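Local coordinates for uncharacterized protein (Eubacterium ventriosum, PDB 3FDI) that is of unknown function but belongs to the cytidylate kinase-like family of P-loop proteins and so may phosphorylate a nucleotide or a related small molecule, at residues E55-F66 with I84-N95. Residues are numbered along the deposited sequence; the frame is centred on the assembly and turned at random.
Sequences ERFDEKPMNFAF and IRQFNFIRKKAN
Arg91 lays its guanidinium over one face of the Phe57 ring, a cation-pi stack in which CZ of Arg91 stands 3.8 Å from the ring centroid and the two planes are 27° apart. The overlap is offset toward the ring's rim, and CD of the same arginine adds a CH-pi contact over the face. The Glu59 side chain crosses that of Arg91 at about a right angle, its carboxylate oxygens meeting the arginine's methylenes, OE2 lying 3.1 Å from Arg91 CD, while the 4.5 Å from that oxygen to Arg91 NE is too long for a salt bridge. At the Ile84 end of the contact the packing turns apolar: CD1 of Ile84 sits over the face of the Phe66 ring, 3.8 Å from its centroid, and CG1 of Ile84 abuts Ala65 CB at 3.6 Å. Pro61 and Met62 approach the Phe87 ring obliquely, the proline through CB, 3.6 Å from Phe87 CE2.

In the second shell, Asn88 OD1 takes bonds from both NE and NH2 of Arg91, each 2.9 Å long and in the guanidinium plane. With CG anti to the backbone N (chi1 -175°) and a bend at chi3, the arginine chain brings its flat end against the face of Phe57, and a salt bridge from NH1 to Glu96 steadies it further. A leucine in its place would probably leave Phe57 without its cationic stacking partner and Asn88 OD1 without both donors. Farther out, Tyr163 packs edge-to-face on Phe87 and touches Pro61 and Ala65, joining the pair to helix 142-163. Segments 60-66 and 84-95 form a nearly antiparallel helix pair, their axes 10.1 Å apart at closest approach and at 155°, flanking the parallel sheet of a P-loop kinase-like fold.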
# COMPACT_ATOMS: atom_id res chain seq x y z
N GLU B 55 31.24 4.85 -3.99
CA GLU B 55 29.84 5.12 -3.96
C GLU B 55 29.21 4.53 -2.71
O GLU B 55 28.91 3.35 -2.58
CB GLU B 55 29.23 4.72 -5.29
CG GLU B 55 29.69 5.70 -6.36
CD GLU B 55 29.09 5.49 -7.73
OE1 GLU B 55 28.04 4.82 -7.86
OE2 GLU B 55 29.69 6.01 -8.70
N ARG B 56 29.18 5.42 -1.73
CA ARG B 56 28.29 5.33 -0.60
C ARG B 56 28.23 6.80 -0.15
O ARG B 56 28.87 7.22 0.83
CB ARG B 56 28.82 4.39 0.48
CG ARG B 56 28.03 4.48 1.79
CD ARG B 56 28.08 3.19 2.63
NE ARG B 56 29.39 2.52 2.57
CZ ARG B 56 30.46 2.85 3.30
NH1 ARG B 56 30.43 3.87 4.16
NH2 ARG B 56 31.60 2.15 3.15
N PHE B 57 27.49 7.57 -0.95
CA PHE B 57 27.15 8.95 -0.65
C PHE B 57 25.88 8.95 0.22
O PHE B 57 25.18 9.97 0.33
CB PHE B 57 26.91 9.75 -1.95
CG PHE B 57 28.13 9.92 -2.81
CD1 PHE B 57 28.75 11.17 -2.94
CD2 PHE B 57 28.68 8.83 -3.50
CE1 PHE B 57 29.90 11.33 -3.75
CE2 PHE B 57 29.82 8.98 -4.29
CZ PHE B 57 30.43 10.23 -4.42
N ASP B 58 25.60 7.78 0.81
CA ASP B 58 24.37 7.51 1.57
C ASP B 58 23.07 7.89 0.83
O ASP B 58 22.04 8.23 1.44
CB ASP B 58 24.46 8.13 2.95
CG ASP B 58 25.62 7.56 3.74
OD1 ASP B 58 26.15 6.48 3.35
OD2 ASP B 58 26.03 8.21 4.74
N GLU B 59 23.14 7.80 -0.50
CA GLU B 59 21.99 7.96 -1.36
C GLU B 59 21.31 6.57 -1.45
O GLU B 59 21.91 5.58 -1.92
CB GLU B 59 22.43 8.53 -2.71
CG GLU B 59 22.90 10.01 -2.57
CD GLU B 59 23.59 10.58 -3.80
OE1 GLU B 59 23.19 10.23 -4.94
OE2 GLU B 59 24.52 11.42 -3.62
N LYS B 60 20.07 6.53 -0.94
CA LYS B 60 19.32 5.27 -0.71
C LYS B 60 19.25 4.29 -1.92
O LYS B 60 19.45 3.10 -1.75
CB LYS B 60 17.89 5.59 -0.17
CG LYS B 60 17.88 6.29 1.24
CD LYS B 60 16.49 6.23 1.94
CE LYS B 60 16.59 6.20 3.51
NZ LYS B 60 17.06 7.46 4.17
N PRO B 61 18.98 4.80 -3.13
CA PRO B 61 18.84 3.90 -4.28
C PRO B 61 20.14 3.21 -4.63
O PRO B 61 20.14 2.05 -5.09
CB PRO B 61 18.42 4.84 -5.44
CG PRO B 61 17.95 6.08 -4.84
CD PRO B 61 18.62 6.19 -3.47
N MSE B 62 21.25 3.90 -4.39
CA MSE B 62 22.55 3.35 -4.69
C MSE B 62 22.98 2.32 -3.66
O MSE B 62 23.40 1.23 -4.03
CB MSE B 62 23.59 4.46 -4.82
CG MSE B 62 23.42 5.31 -6.09
SE MSE B 62 25.06 6.39 -6.29
CE MSE B 62 26.28 5.13 -5.50
N ASN B 63 22.85 2.67 -2.38
CA ASN B 63 23.17 1.71 -1.30
C ASN B 63 22.33 0.45 -1.52
O ASN B 63 22.83 -0.67 -1.51
CB ASN B 63 22.83 2.29 0.09
CG ASN B 63 23.58 3.59 0.39
OD1 ASN B 63 24.81 3.63 0.36
ND2 ASN B 63 22.83 4.65 0.69
N PHE B 64 21.05 0.65 -1.76
CA PHE B 64 20.14 -0.46 -2.03
C PHE B 64 20.57 -1.33 -3.23
O PHE B 64 20.65 -2.57 -3.14
CB PHE B 64 18.72 0.10 -2.23
CG PHE B 64 17.68 -0.95 -2.34
CD1 PHE B 64 17.22 -1.62 -1.19
CD2 PHE B 64 17.15 -1.29 -3.57
CE1 PHE B 64 16.26 -2.64 -1.28
CE2 PHE B 64 16.18 -2.28 -3.65
CZ PHE B 64 15.74 -2.96 -2.51
N ALA B 65 20.84 -0.66 -4.35
CA ALA B 65 21.43 -1.31 -5.53
C ALA B 65 22.67 -2.14 -5.17
O ALA B 65 22.89 -3.22 -5.70
CB ALA B 65 21.76 -0.28 -6.61
N PHE B 66 23.49 -1.64 -4.26
CA PHE B 66 24.75 -2.37 -3.96
C PHE B 66 24.55 -3.63 -3.15
O PHE B 66 25.43 -4.49 -3.16
CB PHE B 66 25.77 -1.45 -3.27
CG PHE B 66 26.43 -0.48 -4.20
CD1 PHE B 66 27.21 -0.94 -5.27
CD2 PHE B 66 26.27 0.89 -4.01
CE1 PHE B 66 27.85 -0.02 -6.15
CE2 PHE B 66 26.87 1.81 -4.87
CZ PHE B 66 27.67 1.35 -5.95
N ILE B 84 22.76 1.80 -11.30
CA ILE B 84 23.82 2.52 -10.62
C ILE B 84 24.53 3.56 -11.50
O ILE B 84 24.87 4.67 -11.06
CB ILE B 84 24.88 1.57 -10.06
CG1 ILE B 84 24.38 0.84 -8.81
CG2 ILE B 84 26.13 2.33 -9.69
CD1 ILE B 84 25.35 -0.34 -8.42
N ARG B 85 24.78 3.17 -12.73
CA ARG B 85 25.51 4.04 -13.61
C ARG B 85 24.66 5.24 -13.95
O ARG B 85 25.18 6.36 -14.04
CB ARG B 85 25.93 3.31 -14.87
CG ARG B 85 26.75 2.08 -14.62
CD ARG B 85 27.37 1.53 -15.89
NE ARG B 85 28.39 0.52 -15.59
CZ ARG B 85 29.53 0.34 -16.27
NH1 ARG B 85 29.85 1.12 -17.30
NH2 ARG B 85 30.40 -0.61 -15.90
N GLN B 86 23.36 5.02 -14.12
CA GLN B 86 22.49 6.09 -14.46
C GLN B 86 22.31 7.01 -13.28
O GLN B 86 22.21 8.22 -13.44
CB GLN B 86 21.15 5.56 -14.90
CG GLN B 86 21.26 4.62 -16.05
CD GLN B 86 19.96 4.35 -16.71
OE1 GLN B 86 18.92 4.28 -16.08
NE2 GLN B 86 20.00 4.16 -18.02
N PHE B 87 22.19 6.43 -12.08
CA PHE B 87 22.04 7.23 -10.86
C PHE B 87 23.28 8.09 -10.70
O PHE B 87 23.19 9.30 -10.49
CB PHE B 87 21.88 6.38 -9.59
CG PHE B 87 20.65 5.54 -9.54
CD1 PHE B 87 19.49 5.89 -10.26
CD2 PHE B 87 20.61 4.42 -8.74
CE1 PHE B 87 18.36 5.10 -10.20
CE2 PHE B 87 19.50 3.63 -8.68
CZ PHE B 87 18.35 3.99 -9.41
N ASN B 88 24.42 7.46 -10.89
CA ASN B 88 25.65 8.18 -10.73
C ASN B 88 25.85 9.30 -11.77
O ASN B 88 26.33 10.39 -11.40
CB ASN B 88 26.79 7.24 -10.71
CG ASN B 88 28.01 7.87 -10.12
OD1 ASN B 88 27.92 8.66 -9.15
ND2 ASN B 88 29.16 7.57 -10.71
N PHE B 89 25.46 9.06 -13.04
CA PHE B 89 25.42 10.11 -14.07
C PHE B 89 24.65 11.30 -13.57
O PHE B 89 25.09 12.42 -13.69
CB PHE B 89 24.80 9.61 -15.39
CG PHE B 89 24.67 10.67 -16.48
CD1 PHE B 89 25.64 10.79 -17.46
CD2 PHE B 89 23.57 11.47 -16.54
CE1 PHE B 89 25.51 11.78 -18.47
CE2 PHE B 89 23.43 12.43 -17.53
CZ PHE B 89 24.40 12.60 -18.47
N ILE B 90 23.47 11.05 -13.04
CA ILE B 90 22.56 12.07 -12.62
C ILE B 90 23.10 12.84 -11.44
O ILE B 90 23.00 14.06 -11.40
CB ILE B 90 21.23 11.43 -12.25
CG1 ILE B 90 20.53 10.99 -13.55
CG2 ILE B 90 20.31 12.40 -11.54
CD1 ILE B 90 19.15 10.32 -13.34
N ARG B 91 23.69 12.10 -10.50
CA ARG B 91 24.26 12.66 -9.31
C ARG B 91 25.48 13.54 -9.66
O ARG B 91 25.61 14.64 -9.15
CB ARG B 91 24.64 11.52 -8.36
CG ARG B 91 25.16 11.94 -6.97
CD ARG B 91 26.02 10.84 -6.29
NE ARG B 91 27.20 10.55 -7.10
CZ ARG B 91 28.34 11.23 -7.10
NH1 ARG B 91 28.54 12.29 -6.30
NH2 ARG B 91 29.30 10.87 -7.94
N LYS B 92 26.36 13.04 -10.51
CA LYS B 92 27.54 13.81 -10.93
C LYS B 92 27.16 15.07 -11.68
O LYS B 92 27.71 16.12 -11.40
CB LYS B 92 28.48 12.98 -11.82
CG LYS B 92 29.36 12.02 -11.04
CD LYS B 92 30.34 11.25 -11.97
CE LYS B 92 31.21 10.24 -11.18
NZ LYS B 92 32.38 9.67 -11.95
N LYS B 93 26.25 14.96 -12.64
CA LYS B 93 25.83 16.12 -13.40
C LYS B 93 25.20 17.15 -12.46
O LYS B 93 25.47 18.35 -12.58
CB LYS B 93 24.87 15.75 -14.53
CG LYS B 93 25.49 14.99 -15.69
CD LYS B 93 26.58 15.79 -16.41
CE LYS B 93 26.74 15.36 -17.86
NZ LYS B 93 27.90 15.95 -18.59
N ALA B 94 24.36 16.70 -11.52
CA ALA B 94 23.79 17.65 -10.57
C ALA B 94 24.78 18.27 -9.59
O ALA B 94 24.71 19.47 -9.35
CB ALA B 94 22.66 17.01 -9.78
N ASN B 95 25.66 17.47 -9.01
CA ASN B 95 26.34 17.84 -7.75
C ASN B 95 27.77 18.21 -7.90
O ASN B 95 28.30 18.98 -7.12
CB ASN B 95 26.27 16.73 -6.71
CG ASN B 95 24.88 16.48 -6.24
OD1 ASN B 95 23.96 17.29 -6.48
ND2 ASN B 95 24.68 15.34 -5.59